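Long-range contact in 2',5'-phosphodiesterase 12 (Homo sapiens, PDB 4Z0V), which belongs to the endonuclease/exonuclease/phosphatase family and carries an additional N-terminal domain of the E-set class ahead of its magnesium-containing part: residues Pro68-Cys81 and Ser92-Gly104. Residues are numbered along the deposited sequence; the frame is centred on the assembly and turned at random.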
loop_
_atom_site.group_PDB
_atom_site.type_symbol
_atom_site.label_atom_id
_atom_site.label_comp_id
_atom_site.label_asym_id
_atom_site.label_seq_id
_atom_site.Cartn_x
_atom_site.Cartn_y
_atom_site.Cartn_z
ATOM N N PRO A 68 -17.321 8.604 13.985
ATOM C CA PRO A 68 -18.498 9.442 14.291
ATOM C C PRO A 68 -19.738 8.972 13.562
ATOM O O PRO A 68 -19.633 8.380 12.485
ATOM C CB PRO A 68 -18.093 10.842 13.794
ATOM C CG PRO A 68 -16.626 10.780 13.544
ATOM C CD PRO A 68 -16.295 9.365 13.246
ATOM N N SER A 69 -20.901 9.236 14.140
ATOM C CA SER A 69 -22.165 8.882 13.483
ATOM C C SER A 69 -22.687 10.123 12.747
ATOM O O SER A 69 -22.115 11.205 12.906
ATOM C CB SER A 69 -23.173 8.416 14.526
ATOM O OG SER A 69 -23.590 9.517 15.311
ATOM N N ASN A 70 -23.826 10.005 12.028
ATOM C CA ASN A 70 -24.438 11.166 11.393
ATOM C C ASN A 70 -24.974 12.130 12.446
ATOM O O ASN A 70 -24.986 13.326 12.200
ATOM C CB ASN A 70 -25.551 10.745 10.421
ATOM C CG ASN A 70 -25.044 10.104 9.156
ATOM O OD1 ASN A 70 -23.865 10.208 8.799
ATOM N ND2 ASN A 70 -25.928 9.414 8.450
ATOM N N ALA A 71 -25.299 11.629 13.653
ATOM C CA ALA A 71 -25.775 12.459 14.755
ATOM C C ALA A 71 -24.672 13.387 15.288
ATOM O O ALA A 71 -24.976 14.364 15.968
ATOM C CB ALA A 71 -26.295 11.583 15.885
ATOM N N ASP A 72 -23.401 13.064 15.014
ATOM C CA ASP A 72 -22.273 13.864 15.494
ATOM C C ASP A 72 -21.938 15.011 14.543
ATOM O O ASP A 72 -21.066 15.800 14.874
ATOM C CB ASP A 72 -21.008 12.987 15.656
ATOM C CG ASP A 72 -21.114 11.856 16.654
ATOM O OD1 ASP A 72 -21.888 11.991 17.634
ATOM O OD2 ASP A 72 -20.371 10.868 16.501
ATOM N N ILE A 73 -22.543 15.065 13.331
ATOM C CA ILE A 73 -22.228 16.141 12.372
ATOM C C ILE A 73 -22.493 17.491 13.050
ATOM O O ILE A 73 -23.520 17.643 13.696
ATOM C CB ILE A 73 -23.025 15.986 11.042
ATOM C CG1 ILE A 73 -22.495 14.774 10.238
ATOM C CG2 ILE A 73 -22.960 17.276 10.191
ATOM C CD1 ILE A 73 -23.436 14.290 9.097
ATOM N N GLY A 74 -21.544 18.416 12.950
ATOM C CA GLY A 74 -21.667 19.731 13.583
ATOM C C GLY A 74 -21.071 19.814 14.980
ATOM O O GLY A 74 -21.077 20.884 15.582
ATOM N N LEU A 75 -20.578 18.685 15.527
ATOM C CA LEU A 75 -19.953 18.647 16.856
ATOM C C LEU A 75 -18.427 18.474 16.755
ATOM O O LEU A 75 -17.948 17.755 15.874
ATOM C CB LEU A 75 -20.498 17.474 17.703
ATOM C CG LEU A 75 -22.019 17.352 17.901
ATOM C CD1 LEU A 75 -22.345 16.065 18.711
ATOM C CD2 LEU A 75 -22.581 18.552 18.689
ATOM N N ARG A 76 -17.685 19.055 17.702
ATOM C CA ARG A 76 -16.263 18.788 17.844
ATOM C C ARG A 76 -16.140 17.533 18.715
ATOM O O ARG A 76 -17.089 17.168 19.421
ATOM C CB ARG A 76 -15.527 19.974 18.489
ATOM C CG ARG A 76 -15.538 21.187 17.532
ATOM C CD ARG A 76 -14.447 22.202 17.780
ATOM N NE ARG A 76 -14.660 22.957 19.015
ATOM C CZ ARG A 76 -13.890 22.878 20.096
ATOM N NH1 ARG A 76 -14.165 23.610 21.167
ATOM N NH2 ARG A 76 -12.837 22.071 20.115
ATOM N N LEU A 77 -14.982 16.892 18.676
ATOM C CA LEU A 77 -14.730 15.691 19.483
ATOM C C LEU A 77 -13.554 15.943 20.377
ATOM O O LEU A 77 -12.741 16.824 20.111
ATOM C CB LEU A 77 -14.423 14.496 18.525
ATOM C CG LEU A 77 -15.463 14.174 17.450
ATOM C CD1 LEU A 77 -14.909 13.041 16.510
ATOM C CD2 LEU A 77 -16.797 13.730 18.083
ATOM N N LYS A 78 -13.435 15.164 21.440
ATOM C CA LYS A 78 -12.289 15.303 22.317
ATOM C C LYS A 78 -11.838 13.907 22.722
ATOM O O LYS A 78 -12.677 13.064 23.033
ATOM C CB LYS A 78 -12.688 16.129 23.572
ATOM C CG LYS A 78 -11.530 16.302 24.576
ATOM C CD LYS A 78 -11.842 17.290 25.682
ATOM C CE LYS A 78 -12.526 16.653 26.857
ATOM N NZ LYS A 78 -12.466 17.542 28.037
ATOM N N LEU A 79 -10.528 13.670 22.715
ATOM C CA LEU A 79 -9.985 12.388 23.170
ATOM C C LEU A 79 -9.229 12.602 24.459
ATOM O O LEU A 79 -8.382 13.494 24.527
ATOM C CB LEU A 79 -9.039 11.750 22.113
ATOM C CG LEU A 79 -8.202 10.503 22.581
ATOM C CD1 LEU A 79 -9.099 9.301 22.902
ATOM C CD2 LEU A 79 -7.134 10.124 21.528
ATOM N N HIS A 80 -9.539 11.782 25.471
ATOM C CA HIS A 80 -8.776 11.679 26.700
ATOM C C HIS A 80 -7.924 10.451 26.575
ATOM O O HIS A 80 -8.464 9.376 26.302
ATOM C CB HIS A 80 -9.673 11.534 27.952
ATOM C CG HIS A 80 -8.893 11.158 29.191
ATOM N ND1 HIS A 80 -8.437 9.850 29.407
ATOM C CD2 HIS A 80 -8.458 11.939 30.205
ATOM C CE1 HIS A 80 -7.762 9.884 30.545
ATOM N NE2 HIS A 80 -7.769 11.116 31.078
ATOM N N CYS A 81 -6.642 10.547 26.907
ATOM C CA CYS A 81 -5.840 9.339 26.922
ATOM C C CYS A 81 -4.833 9.373 28.050
ATOM O O CYS A 81 -4.201 10.400 28.295
ATOM C CB CYS A 81 -5.182 9.061 25.579
ATOM S SG CYS A 81 -4.512 10.517 24.776
ATOM N N SER A 92 -2.059 12.058 32.278
ATOM C CA SER A 92 -3.133 12.024 31.280
ATOM C C SER A 92 -3.048 13.205 30.343
ATOM O O SER A 92 -2.558 14.286 30.707
ATOM C CB SER A 92 -4.497 12.010 31.962
ATOM O OG SER A 92 -4.600 10.922 32.860
ATOM N N ARG A 93 -3.523 12.993 29.118
ATOM C CA ARG A 93 -3.518 14.026 28.092
ATOM C C ARG A 93 -4.895 14.125 27.478
ATOM O O ARG A 93 -5.608 13.127 27.434
ATOM C CB ARG A 93 -2.500 13.651 26.992
ATOM C CG ARG A 93 -1.027 13.586 27.450
ATOM C CD ARG A 93 -0.348 14.946 27.501
ATOM N NE ARG A 93 -0.581 15.725 26.280
ATOM C CZ ARG A 93 0.158 15.660 25.176
ATOM N NH1 ARG A 93 -0.163 16.385 24.114
ATOM N NH2 ARG A 93 1.223 14.870 25.124
ATOM N N GLU A 94 -5.267 15.297 26.977
ATOM C CA GLU A 94 -6.564 15.436 26.299
ATOM C C GLU A 94 -6.340 16.262 25.066
ATOM O O GLU A 94 -5.482 17.155 25.079
ATOM C CB GLU A 94 -7.644 16.058 27.220
ATOM C CG GLU A 94 -8.091 15.122 28.361
ATOM C CD GLU A 94 -9.408 15.430 29.068
ATOM O OE1 GLU A 94 -9.765 16.625 29.184
ATOM O OE2 GLU A 94 -10.064 14.474 29.547
ATOM N N LEU A 95 -7.062 15.946 23.987
ATOM C CA LEU A 95 -6.924 16.656 22.734
ATOM C C LEU A 95 -8.278 16.825 22.083
ATOM O O LEU A 95 -8.990 15.841 21.909
ATOM C CB LEU A 95 -5.973 15.868 21.813
ATOM C CG LEU A 95 -5.536 16.526 20.504
ATOM C CD1 LEU A 95 -5.076 17.954 20.716
ATOM C CD2 LEU A 95 -4.456 15.748 19.877
ATOM N N GLU A 96 -8.609 18.070 21.708
ATOM C CA GLU A 96 -9.882 18.387 21.059
ATOM C C GLU A 96 -9.666 18.568 19.590
ATOM O O GLU A 96 -8.630 19.110 19.193
ATOM C CB GLU A 96 -10.491 19.690 21.603
ATOM C CG GLU A 96 -10.756 19.731 23.089
ATOM C CD GLU A 96 -11.197 21.091 23.586
ATOM O OE1 GLU A 96 -11.640 21.924 22.757
ATOM O OE2 GLU A 96 -11.153 21.299 24.819
ATOM N N SER A 97 -10.656 18.175 18.777
ATOM C CA SER A 97 -10.601 18.440 17.347
ATOM C C SER A 97 -10.808 19.947 17.139
ATOM O O SER A 97 -11.521 20.587 17.915
ATOM C CB SER A 97 -11.667 17.638 16.609
ATOM O OG SER A 97 -12.967 18.124 16.893
ATOM N N VAL A 98 -10.177 20.508 16.126
ATOM C CA VAL A 98 -10.344 21.937 15.834
ATOM C C VAL A 98 -11.568 22.082 14.906
ATOM O O VAL A 98 -12.310 23.060 14.996
ATOM C CB VAL A 98 -9.026 22.516 15.238
ATOM C CG1 VAL A 98 -9.224 23.929 14.725
ATOM C CG2 VAL A 98 -7.916 22.485 16.289
ATOM N N CYS A 99 -11.809 21.059 14.085
ATOM C CA CYS A 99 -12.921 20.970 13.132
ATOM C C CYS A 99 -14.123 20.321 13.780
ATOM O O CYS A 99 -13.951 19.540 14.709
ATOM C CB CYS A 99 -12.471 20.137 11.934
ATOM S SG CYS A 99 -11.940 18.458 12.391
ATOM N N VAL A 100 -15.325 20.553 13.215
ATOM C CA VAL A 100 -16.512 19.796 13.588
ATOM C C VAL A 100 -16.590 18.570 12.653
ATOM O O VAL A 100 -16.020 18.582 11.548
ATOM C CB VAL A 100 -17.823 20.624 13.553
ATOM C CG1 VAL A 100 -17.788 21.761 14.590
ATOM C CG2 VAL A 100 -18.132 21.137 12.139
ATOM N N VAL A 101 -17.331 17.543 13.065
ATOM C CA VAL A 101 -17.595 16.385 12.221
ATOM C C VAL A 101 -18.394 16.886 10.996
ATOM O O VAL A 101 -19.321 17.708 11.138
ATOM C CB VAL A 101 -18.395 15.331 13.032
ATOM C CG1 VAL A 101 -18.860 14.173 12.140
ATOM C CG2 VAL A 101 -17.586 14.832 14.239
ATOM N N GLU A 102 -17.993 16.444 9.814
ATOM C CA GLU A 102 -18.661 16.804 8.558
ATOM C C GLU A 102 -19.310 15.606 7.922
ATOM O O GLU A 102 -18.917 14.468 8.204
ATOM C CB GLU A 102 -17.615 17.323 7.570
ATOM C CG GLU A 102 -17.446 18.819 7.565
ATOM C CD GLU A 102 -16.372 19.194 6.567
ATOM O OE1 GLU A 102 -16.578 18.962 5.353
ATOM O OE2 GLU A 102 -15.287 19.628 7.010
ATOM N N ALA A 103 -20.239 15.856 6.980
ATOM C CA ALA A 103 -20.802 14.779 6.183
ATOM C C ALA A 103 -19.686 14.299 5.247
ATOM O O ALA A 103 -18.922 15.119 4.716
ATOM C CB ALA A 103 -22.004 15.296 5.371
ATOM N N GLY A 104 -19.578 12.995 5.083
ATOM C CA GLY A 104 -18.597 12.423 4.174
ATOM C C GLY A 104 -19.265 12.118 2.851
ATOM O O GLY A 104 -20.448 12.417 2.701
HETATM O O HOH W 1 -12.091 24.647 23.248
#
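Strands 77-81 and 93-96 run antiparallel, 167° between their directions and 4.6 Å apart at closest, as a beta hairpin. Leu79 with Leu95 and Cys81 with Arg93 are hydrogen-bonded pairs; Lys78 with Glu96 and His80 with Glu94 are non-hydrogen-bonded. At Ser97 the ladder changes: its N still donates to Leu77 O, but Leu77 N is taken by the hydroxyl, Ser97 OG, at 3.0 Å, where a regular hydrogen-bonded pair would use Ser97 O. With chi1 at 70°, that small oxygen stands between its own N and carbonyl carbon, and donates in turn to Cys99 O. Beyond this break, Gly74 N and Leu75 O bind Val101 O and Val101 N. Gly74 sits in the type II turn Asp72-Leu75, where its positive phi suits a residue without a side chain.

Arg76, bent at chi3, donates from NH2 in the guanidinium plane to both Ser97 O (3.0 Å) and Glu96 OE1 (2.9 Å), the latter met on the anti side. A water joining Arg76 NH1 to Glu96 OE1 reinforces this salt bridge. The long Lys78 chain, also bent at chi3, lies against Glu96 CG and forms a salt bridge from NZ to Glu94 OE1 (3.1 Å), met from above the carboxylate plane. Glu94 OE2 sits at the His80 ring edge, 3.1 Å from CD2, with carboxylate and ring perpendicular. Branched Val101 points toward segment 68-81, CG1 against Pro68 CB and CG2 against Leu77 CG.

Within the E-set-class N-terminal domain, strand 93-96 is an outermost strand of the four-stranded antiparallel sheet; strand 77-82 pairs on its other side with strand 40-46, whose Tyr44 joins Trp56 of strand 56-58 in cation-pi contacts with Lys78. On the opposite face, Cys81 packs against Phe10 and Leu13 of strand 9-14.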